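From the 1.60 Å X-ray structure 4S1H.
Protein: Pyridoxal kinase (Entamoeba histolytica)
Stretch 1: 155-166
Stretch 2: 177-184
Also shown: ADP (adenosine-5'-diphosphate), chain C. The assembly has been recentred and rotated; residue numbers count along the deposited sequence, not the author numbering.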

ATOM      1  N   VAL A 155      -4.666  24.310  23.646  1.00 21.92           N
ATOM      2  CA  VAL A 155      -3.291  23.769  23.754  1.00 21.07           C
ATOM      3  C   VAL A 155      -2.367  24.628  22.908  1.00 21.91           C
ATOM      4  O   VAL A 155      -2.189  24.370  21.731  1.00 24.45           O
ATOM      5  N   ASN A 156      -1.827  25.678  23.536  1.00 23.19           N
ATOM      6  CA  ASN A 156      -0.961  26.652  22.870  1.00 27.51           C
ATOM      7  C   ASN A 156       0.450  26.682  23.443  1.00 27.83           C
ATOM      8  O   ASN A 156       1.226  27.567  23.097  1.00 32.36           O
ATOM      9  N   SER A 157       0.767  25.735  24.320  1.00 22.22           N
ATOM     10  CA  SER A 157       2.015  25.714  25.020  1.00 22.23           C
ATOM     11  C   SER A 157       2.173  24.407  25.714  1.00 20.65           C
ATOM     12  O   SER A 157       1.214  23.663  25.827  1.00 19.63           O
ATOM     13  N   VAL A 158       3.372  24.166  26.227  1.00 22.12           N
ATOM     14  CA  VAL A 158       3.648  22.898  26.920  1.00 21.10           C
ATOM     15  C   VAL A 158       2.818  22.813  28.208  1.00 19.63           C
ATOM     16  O   VAL A 158       2.210  21.783  28.466  1.00 19.50           O
ATOM     17  N   SER A 159       2.742  23.896  28.977  1.00 20.35           N
ATOM     18  CA  SER A 159       1.943  23.830  30.182  1.00 21.13           C
ATOM     19  C   SER A 159       0.484  23.411  29.830  1.00 21.82           C
ATOM     20  O   SER A 159      -0.110  22.549  30.491  1.00 21.60           O
ATOM     21  N   GLU A 160      -0.104  24.107  28.842  1.00 20.73           N
ATOM     22  CA  GLU A 160      -1.454  23.757  28.417  1.00 20.70           C
ATOM     23  C   GLU A 160      -1.557  22.309  27.991  1.00 19.71           C
ATOM     24  O   GLU A 160      -2.512  21.650  28.346  1.00 20.07           O
ATOM     25  N   ALA A 161      -0.594  21.827  27.193  1.00 19.07           N
ATOM     26  CA  ALA A 161      -0.582  20.417  26.832  1.00 18.26           C
ATOM     27  C   ALA A 161      -0.564  19.539  28.072  1.00 18.19           C
ATOM     28  O   ALA A 161      -1.237  18.521  28.073  1.00 18.07           O
ATOM     29  N   ILE A 162       0.214  19.910  29.090  1.00 19.14           N
ATOM     30  CA  ILE A 162       0.289  19.055  30.293  1.00 19.18           C
ATOM     31  C   ILE A 162      -1.112  18.960  30.959  1.00 19.17           C
ATOM     32  O   ILE A 162      -1.546  17.894  31.349  1.00 18.90           O
ATOM     33  N   LYS A 163      -1.809  20.094  31.075  1.00 19.84           N
ATOM     34  CA  LYS A 163      -3.162  20.105  31.638  1.00 20.30           C
ATOM     35  C   LYS A 163      -4.153  19.253  30.827  1.00 21.91           C
ATOM     36  O   LYS A 163      -4.975  18.531  31.397  1.00 22.58           O
ATOM     37  N   ALA A 164      -4.055  19.314  29.497  1.00 19.30           N
ATOM     38  CA  ALA A 164      -4.950  18.554  28.655  1.00 18.93           C
ATOM     39  C   ALA A 164      -4.605  17.058  28.755  1.00 18.30           C
ATOM     40  O   ALA A 164      -5.508  16.209  28.773  1.00 20.24           O
ATOM     41  N   CYS A 165      -3.313  16.730  28.832  1.00 17.88           N
ATOM     42  CA  CYS A 165      -2.908  15.306  28.963  1.00 17.42           C
ATOM     43  C   CYS A 165      -3.465  14.725  30.255  1.00 18.22           C
ATOM     44  O   CYS A 165      -3.881  13.572  30.289  1.00 18.92           O
ATOM     45  N   HIS A 166      -3.458  15.513  31.319  1.00 18.59           N
ATOM     46  CA  HIS A 166      -4.030  15.041  32.579  1.00 20.08           C
ATOM     47  C   HIS A 166      -5.443  14.466  32.391  1.00 21.50           C
ATOM     48  O   HIS A 166      -5.756  13.351  32.869  1.00 23.49           O
ATOM     49  N   LEU A 177       1.747  11.072  23.291  1.00 14.21           N
ATOM     50  CA  LEU A 177       2.809  11.719  22.579  1.00 14.82           C
ATOM     51  C   LEU A 177       2.160  12.866  21.808  1.00 17.78           C
ATOM     52  O   LEU A 177       1.469  12.649  20.828  1.00 17.54           O
ATOM     53  N   VAL A 178       2.371  14.096  22.274  1.00 15.08           N
ATOM     54  CA  VAL A 178       1.877  15.280  21.600  1.00 14.89           C
ATOM     55  C   VAL A 178       2.938  15.672  20.581  1.00 16.15           C
ATOM     56  O   VAL A 178       4.034  16.050  20.933  1.00 18.45           O
ATOM     57  N   THR A 179       2.615  15.506  19.312  1.00 17.45           N
ATOM     58  CA  THR A 179       3.645  15.425  18.251  1.00 16.88           C
ATOM     59  C   THR A 179       4.135  16.801  17.831  1.00 16.81           C
ATOM     60  O   THR A 179       5.197  16.914  17.200  1.00 19.94           O
ATOM     61  N   SER A 180       3.335  17.824  18.086  1.00 16.17           N
ATOM     62  CA  SER A 180       3.724  19.178  17.735  1.00 19.45           C
ATOM     63  C   SER A 180       2.968  20.189  18.545  1.00 23.74           C
ATOM     64  O   SER A 180       1.737  20.168  18.595  1.00 20.18           O
ATOM     65  N   ILE A 181       3.746  21.034  19.213  1.00 21.99           N
ATOM     66  CA  ILE A 181       3.270  22.203  19.933  1.00 20.62           C
ATOM     67  C   ILE A 181       4.147  23.352  19.451  1.00 22.24           C
ATOM     68  O   ILE A 181       5.364  23.299  19.583  1.00 22.53           O
ATOM     69  N   LYS A 182       3.525  24.403  18.922  1.00 28.30           N
ATOM     70  CA  LYS A 182       4.250  25.608  18.455  1.00 43.56           C
ATOM     71  C   LYS A 182       4.899  26.359  19.613  1.00 37.65           C
ATOM     72  O   LYS A 182       4.240  26.659  20.598  1.00 37.64           O
ATOM     73  N   GLU A 183       6.201  26.607  19.506  1.00 32.63           N
ATOM     74  CA  GLU A 183       6.934  27.434  20.465  1.00 36.20           C
ATOM     75  C   GLU A 183       7.978  28.253  19.682  1.00 40.92           C
ATOM     76  O   GLU A 183       9.066  27.764  19.372  1.00 47.43           O
ATOM     77  N   GLY A 184       7.623  29.495  19.344  1.00 60.15           N
ATOM     78  CA  GLY A 184       8.462  30.352  18.490  1.00 52.11           C
ATOM     79  C   GLY A 184       8.622  29.797  17.079  1.00 58.68           C
ATOM     80  O   GLY A 184       7.631  29.597  16.386  1.00 47.11           O
TER

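The helix that begins at V158 lies across the strand 177-183, the two running at 142° with their axes 9.6 Å apart at closest approach. No hydrogen bond joins them, so the contact rests on side-chain packing, and I181 is its centre. Its CB points toward the helix, and with chi1 m and chi2 t the long branch reaches A161, where CD1 lies 3.7 Å from A161 CB. The methyl of alanine, also directed toward the strand, fills little space and lets the isoleucine come close. Beta-branching gives I181 a second methyl, CG2, which packs 3.8 Å from S157 C, against the backbone leading into the helix. V158, in the t rotamer, flanks this site more loosely, its CG2 4.4 Å from I181 CD1.

V178 repeats the theme farther along the helix. Also t, it points toward the helix and sets CG2 3.9 Å from the SG of C165 (chi1 m), four residues on from A161 and thus on the same helical face. Valine suits a strand and offers a compact apolar surface to the sulfur.

E183 works at the border. Its CA-to-CB bond points sideways, but chi1 at -144°, between wells, and chi2 p bring the end of the side chain nearer, with E183 OE2 3.9 Å from V158 N, too far for a hydrogen bond; that amide has no partner in the model. A long, flexible glutamate can reach the helix start from this partly exposed margin. The CA-to-CB bond of S157, at the N-cap position, points away from the strand, and its OG shares a hydrogen bond with S159 OG at 3.1 Å. Nearby, N156 N donates to E160 OE1 at 2.7 Å. A water bridges the stretches, donating to V155 O at 3.1 Å and weakly accepting from K182 N at 3.4 Å.

Out of reach of the helix, T179 and S180 bind ADP: T179 OG1 and S180 OG donate to ADP O1A at 2.6 and 2.7 Å, while ADP O3' donates to T179 O at 2.6 Å.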

ATOM      1  CB  VAL A 155      -3.186  22.289  23.333  1.00 19.69           C
ATOM      2  CG1 VAL A 155      -1.779  21.799  23.606  1.00 18.70           C
ATOM      3  CG2 VAL A 155      -4.200  21.461  24.109  1.00 20.41           C
ATOM      4  CB  ASN A 156      -1.581  28.056  22.967  1.00 30.49           C
ATOM      5  CG  ASN A 156      -2.947  28.137  22.342  1.00 26.81           C
ATOM      6  OD1 ASN A 156      -3.144  27.873  21.151  1.00 39.67           O
ATOM      7  ND2 ASN A 156      -3.921  28.474  23.172  1.00 31.76           N
ATOM      8  CB  SER A 157       2.042  26.805  26.104  1.00 22.31           C
ATOM      9  OG  SER A 157       1.044  26.564  27.099  1.00 24.96           O
ATOM     10  CB  VAL A 158       5.150  22.747  27.218  1.00 23.97           C
ATOM     11  CG1 VAL A 158       5.408  21.614  28.197  1.00 29.62           C
ATOM     12  CG2 VAL A 158       5.922  22.527  25.911  1.00 23.20           C
ATOM     13  CB  SER A 159       1.974  25.165  30.921  1.00 22.85           C
ATOM     14  OG  SER A 159       1.347  26.157  30.139  1.00 27.31           O
ATOM     15  CB  GLU A 160      -1.977  24.717  27.354  1.00 22.46           C
ATOM     16  CG  GLU A 160      -2.246  26.087  27.939  1.00 24.63           C
ATOM     17  CD  GLU A 160      -2.842  27.103  26.972  1.00 28.89           C
ATOM     18  OE1 GLU A 160      -2.692  26.941  25.745  1.00 26.59           O
ATOM     19  OE2 GLU A 160      -3.438  28.099  27.461  1.00 35.04           O
ATOM     20  CB  ALA A 161       0.584  20.102  25.909  1.00 17.74           C
ATOM     21  CB  ILE A 162       1.383  19.553  31.259  1.00 19.51           C
ATOM     22  CG1 ILE A 162       2.785  19.238  30.704  1.00 19.90           C
ATOM     23  CG2 ILE A 162       1.184  18.958  32.641  1.00 24.37           C
ATOM     24  CD1 ILE A 162       3.895  20.036  31.377  1.00 23.62           C
ATOM     25  CB  LYS A 163      -3.686  21.539  31.749  1.00 22.17           C
ATOM     26  CG  LYS A 163      -2.911  22.455  32.653  1.00 24.14           C
ATOM     27  CD  LYS A 163      -3.574  23.841  32.653  1.00 26.18           C
ATOM     28  CE  LYS A 163      -2.848  24.917  33.436  1.00 38.66           C
ATOM     29  NZ  LYS A 163      -3.580  26.216  33.314  1.00 42.42           N
ATOM     30  CB  ALA A 164      -4.880  19.050  27.215  1.00 18.65           C
ATOM     31  CB  CYS A 165      -1.391  15.139  28.950  1.00 17.58           C
ATOM     32  SG  CYS A 165      -0.667  15.313  27.300  1.00 17.96           S
ATOM     33  CB  HIS A 166      -4.008  16.165  33.599  1.00 20.38           C
ATOM     34  CG  HIS A 166      -4.650  15.807  34.902  1.00 21.69           C
ATOM     35  ND1 HIS A 166      -4.035  14.971  35.813  1.00 23.93           N
ATOM     36  CD2 HIS A 166      -5.881  16.075  35.395  1.00 23.14           C
ATOM     37  CE1 HIS A 166      -4.832  14.801  36.854  1.00 30.98           C
ATOM     38  NE2 HIS A 166      -5.958  15.460  36.627  1.00 29.08           N
ATOM     39  CB  LEU A 177       3.485  10.722  21.604  1.00 14.60           C
ATOM     40  CG  LEU A 177       4.758  11.214  20.958  1.00 16.78           C
ATOM     41  CD1 LEU A 177       5.885  11.379  21.971  1.00 20.56           C
ATOM     42  CD2 LEU A 177       5.196  10.285  19.839  1.00 19.12           C
ATOM     43  CB  VAL A 178       1.590  16.443  22.586  1.00 15.46           C
ATOM     44  CG1 VAL A 178       0.862  17.534  21.822  1.00 17.65           C
ATOM     45  CG2 VAL A 178       0.768  15.962  23.766  1.00 15.55           C
ATOM     46  CB  THR A 179       3.149  14.646  17.010  1.00 17.16           C
ATOM     47  OG1 THR A 179       1.970  15.234  16.455  1.00 18.67           O
ATOM     48  CG2 THR A 179       2.838  13.213  17.383  1.00 14.93           C
ATOM     49  CB  SER A 180       3.529  19.493  16.238  1.00 22.40           C
ATOM     50  OG  SER A 180       2.220  19.267  15.775  1.00 29.71           O
ATOM     51  CB  ILE A 181       3.422  22.054  21.458  1.00 22.33           C
ATOM     52  CG1 ILE A 181       2.685  20.820  21.971  1.00 23.93           C
ATOM     53  CG2 ILE A 181       2.941  23.330  22.158  1.00 24.14           C
ATOM     54  CD1 ILE A 181       3.161  20.333  23.330  1.00 25.05           C
ATOM     55  CB  LYS A 182       3.301  26.577  17.717  1.00 41.82           C
ATOM     56  CG  LYS A 182       2.529  25.982  16.542  1.00 55.32           C
ATOM     57  CD  LYS A 182       1.628  27.040  15.924  1.00 61.24           C
ATOM     58  CE  LYS A 182       0.720  26.522  14.841  1.00 68.12           C
ATOM     59  NZ  LYS A 182      -0.244  25.483  15.279  1.00 54.10           N
ATOM     60  CB  GLU A 183       7.578  26.566  21.563  1.00 42.21           C
ATOM     61  CG  GLU A 183       7.587  27.212  22.950  1.00 60.10           C
ATOM     62  CD  GLU A 183       6.270  27.012  23.712  1.00110.00           C
ATOM     63  OE1 GLU A 183       5.209  27.491  23.242  1.00 50.01           O
ATOM     64  OE2 GLU A 183       6.282  26.376  24.794  1.00107.86           O
TER
HETATM   65  PB  ADP C 301       0.414  16.003  11.894  1.00 22.47           P
HETATM   66  O1B ADP C 301       0.060  17.464  12.058  1.00 24.27           O
HETATM   67  O2B ADP C 301       0.494  15.564  10.441  1.00 23.92           O
HETATM   68  O3B ADP C 301      -0.397  15.138  12.808  1.00 24.92           O
HETATM   69  PA  ADP C 301       2.871  16.964  13.096  1.00 22.51           P
HETATM   70  O1A ADP C 301       2.722  16.899  14.592  1.00 20.89           O
HETATM   71  O2A ADP C 301       2.648  18.262  12.393  1.00 19.50           O
HETATM   72  O3A ADP C 301       1.923  15.839  12.416  1.00 21.49           O
HETATM   73  O5' ADP C 301       4.301  16.427  12.679  1.00 23.04           O
HETATM   74  C5' ADP C 301       4.824  15.175  13.074  1.00 23.46           C
HETATM   75  C4' ADP C 301       6.312  15.343  13.193  1.00 21.40           C
HETATM   76  O4' ADP C 301       6.840  15.775  11.938  1.00 19.68           O
HETATM   77  C3' ADP C 301       6.674  16.435  14.194  1.00 20.93           C
HETATM   78  O3' ADP C 301       6.833  15.897  15.512  1.00 19.42           O
HETATM   79  C2' ADP C 301       7.940  16.988  13.614  1.00 17.94           C
HETATM   80  O2' ADP C 301       9.042  16.187  14.017  1.00 23.55           O
HETATM   81  C1' ADP C 301       7.770  16.833  12.113  1.00 21.82           C
HETATM   82  N9  ADP C 301       7.304  18.048  11.404  1.00 19.29           N
HETATM   83  C8  ADP C 301       6.087  18.342  10.926  1.00 23.93           C
HETATM   84  N7  ADP C 301       6.070  19.548  10.307  1.00 24.79           N
HETATM   85  C5  ADP C 301       7.316  20.036  10.384  1.00 25.28           C
HETATM   86  C6  ADP C 301       8.013  21.261   9.925  1.00 18.32           C
HETATM   87  N6  ADP C 301       7.323  22.211   9.261  1.00 28.07           N
HETATM   88  N1  ADP C 301       9.326  21.376  10.219  1.00 25.86           N
HETATM   89  C2  ADP C 301      10.011  20.413  10.898  1.00 38.32           C
HETATM   90  N3  ADP C 301       9.437  19.272  11.334  1.00 23.35           N
HETATM   91  C4  ADP C 301       8.122  19.043  11.104  1.00 22.17           C
HETATM   92  O   HOH W   1       0.323  24.548  19.978  1.00 42.95           O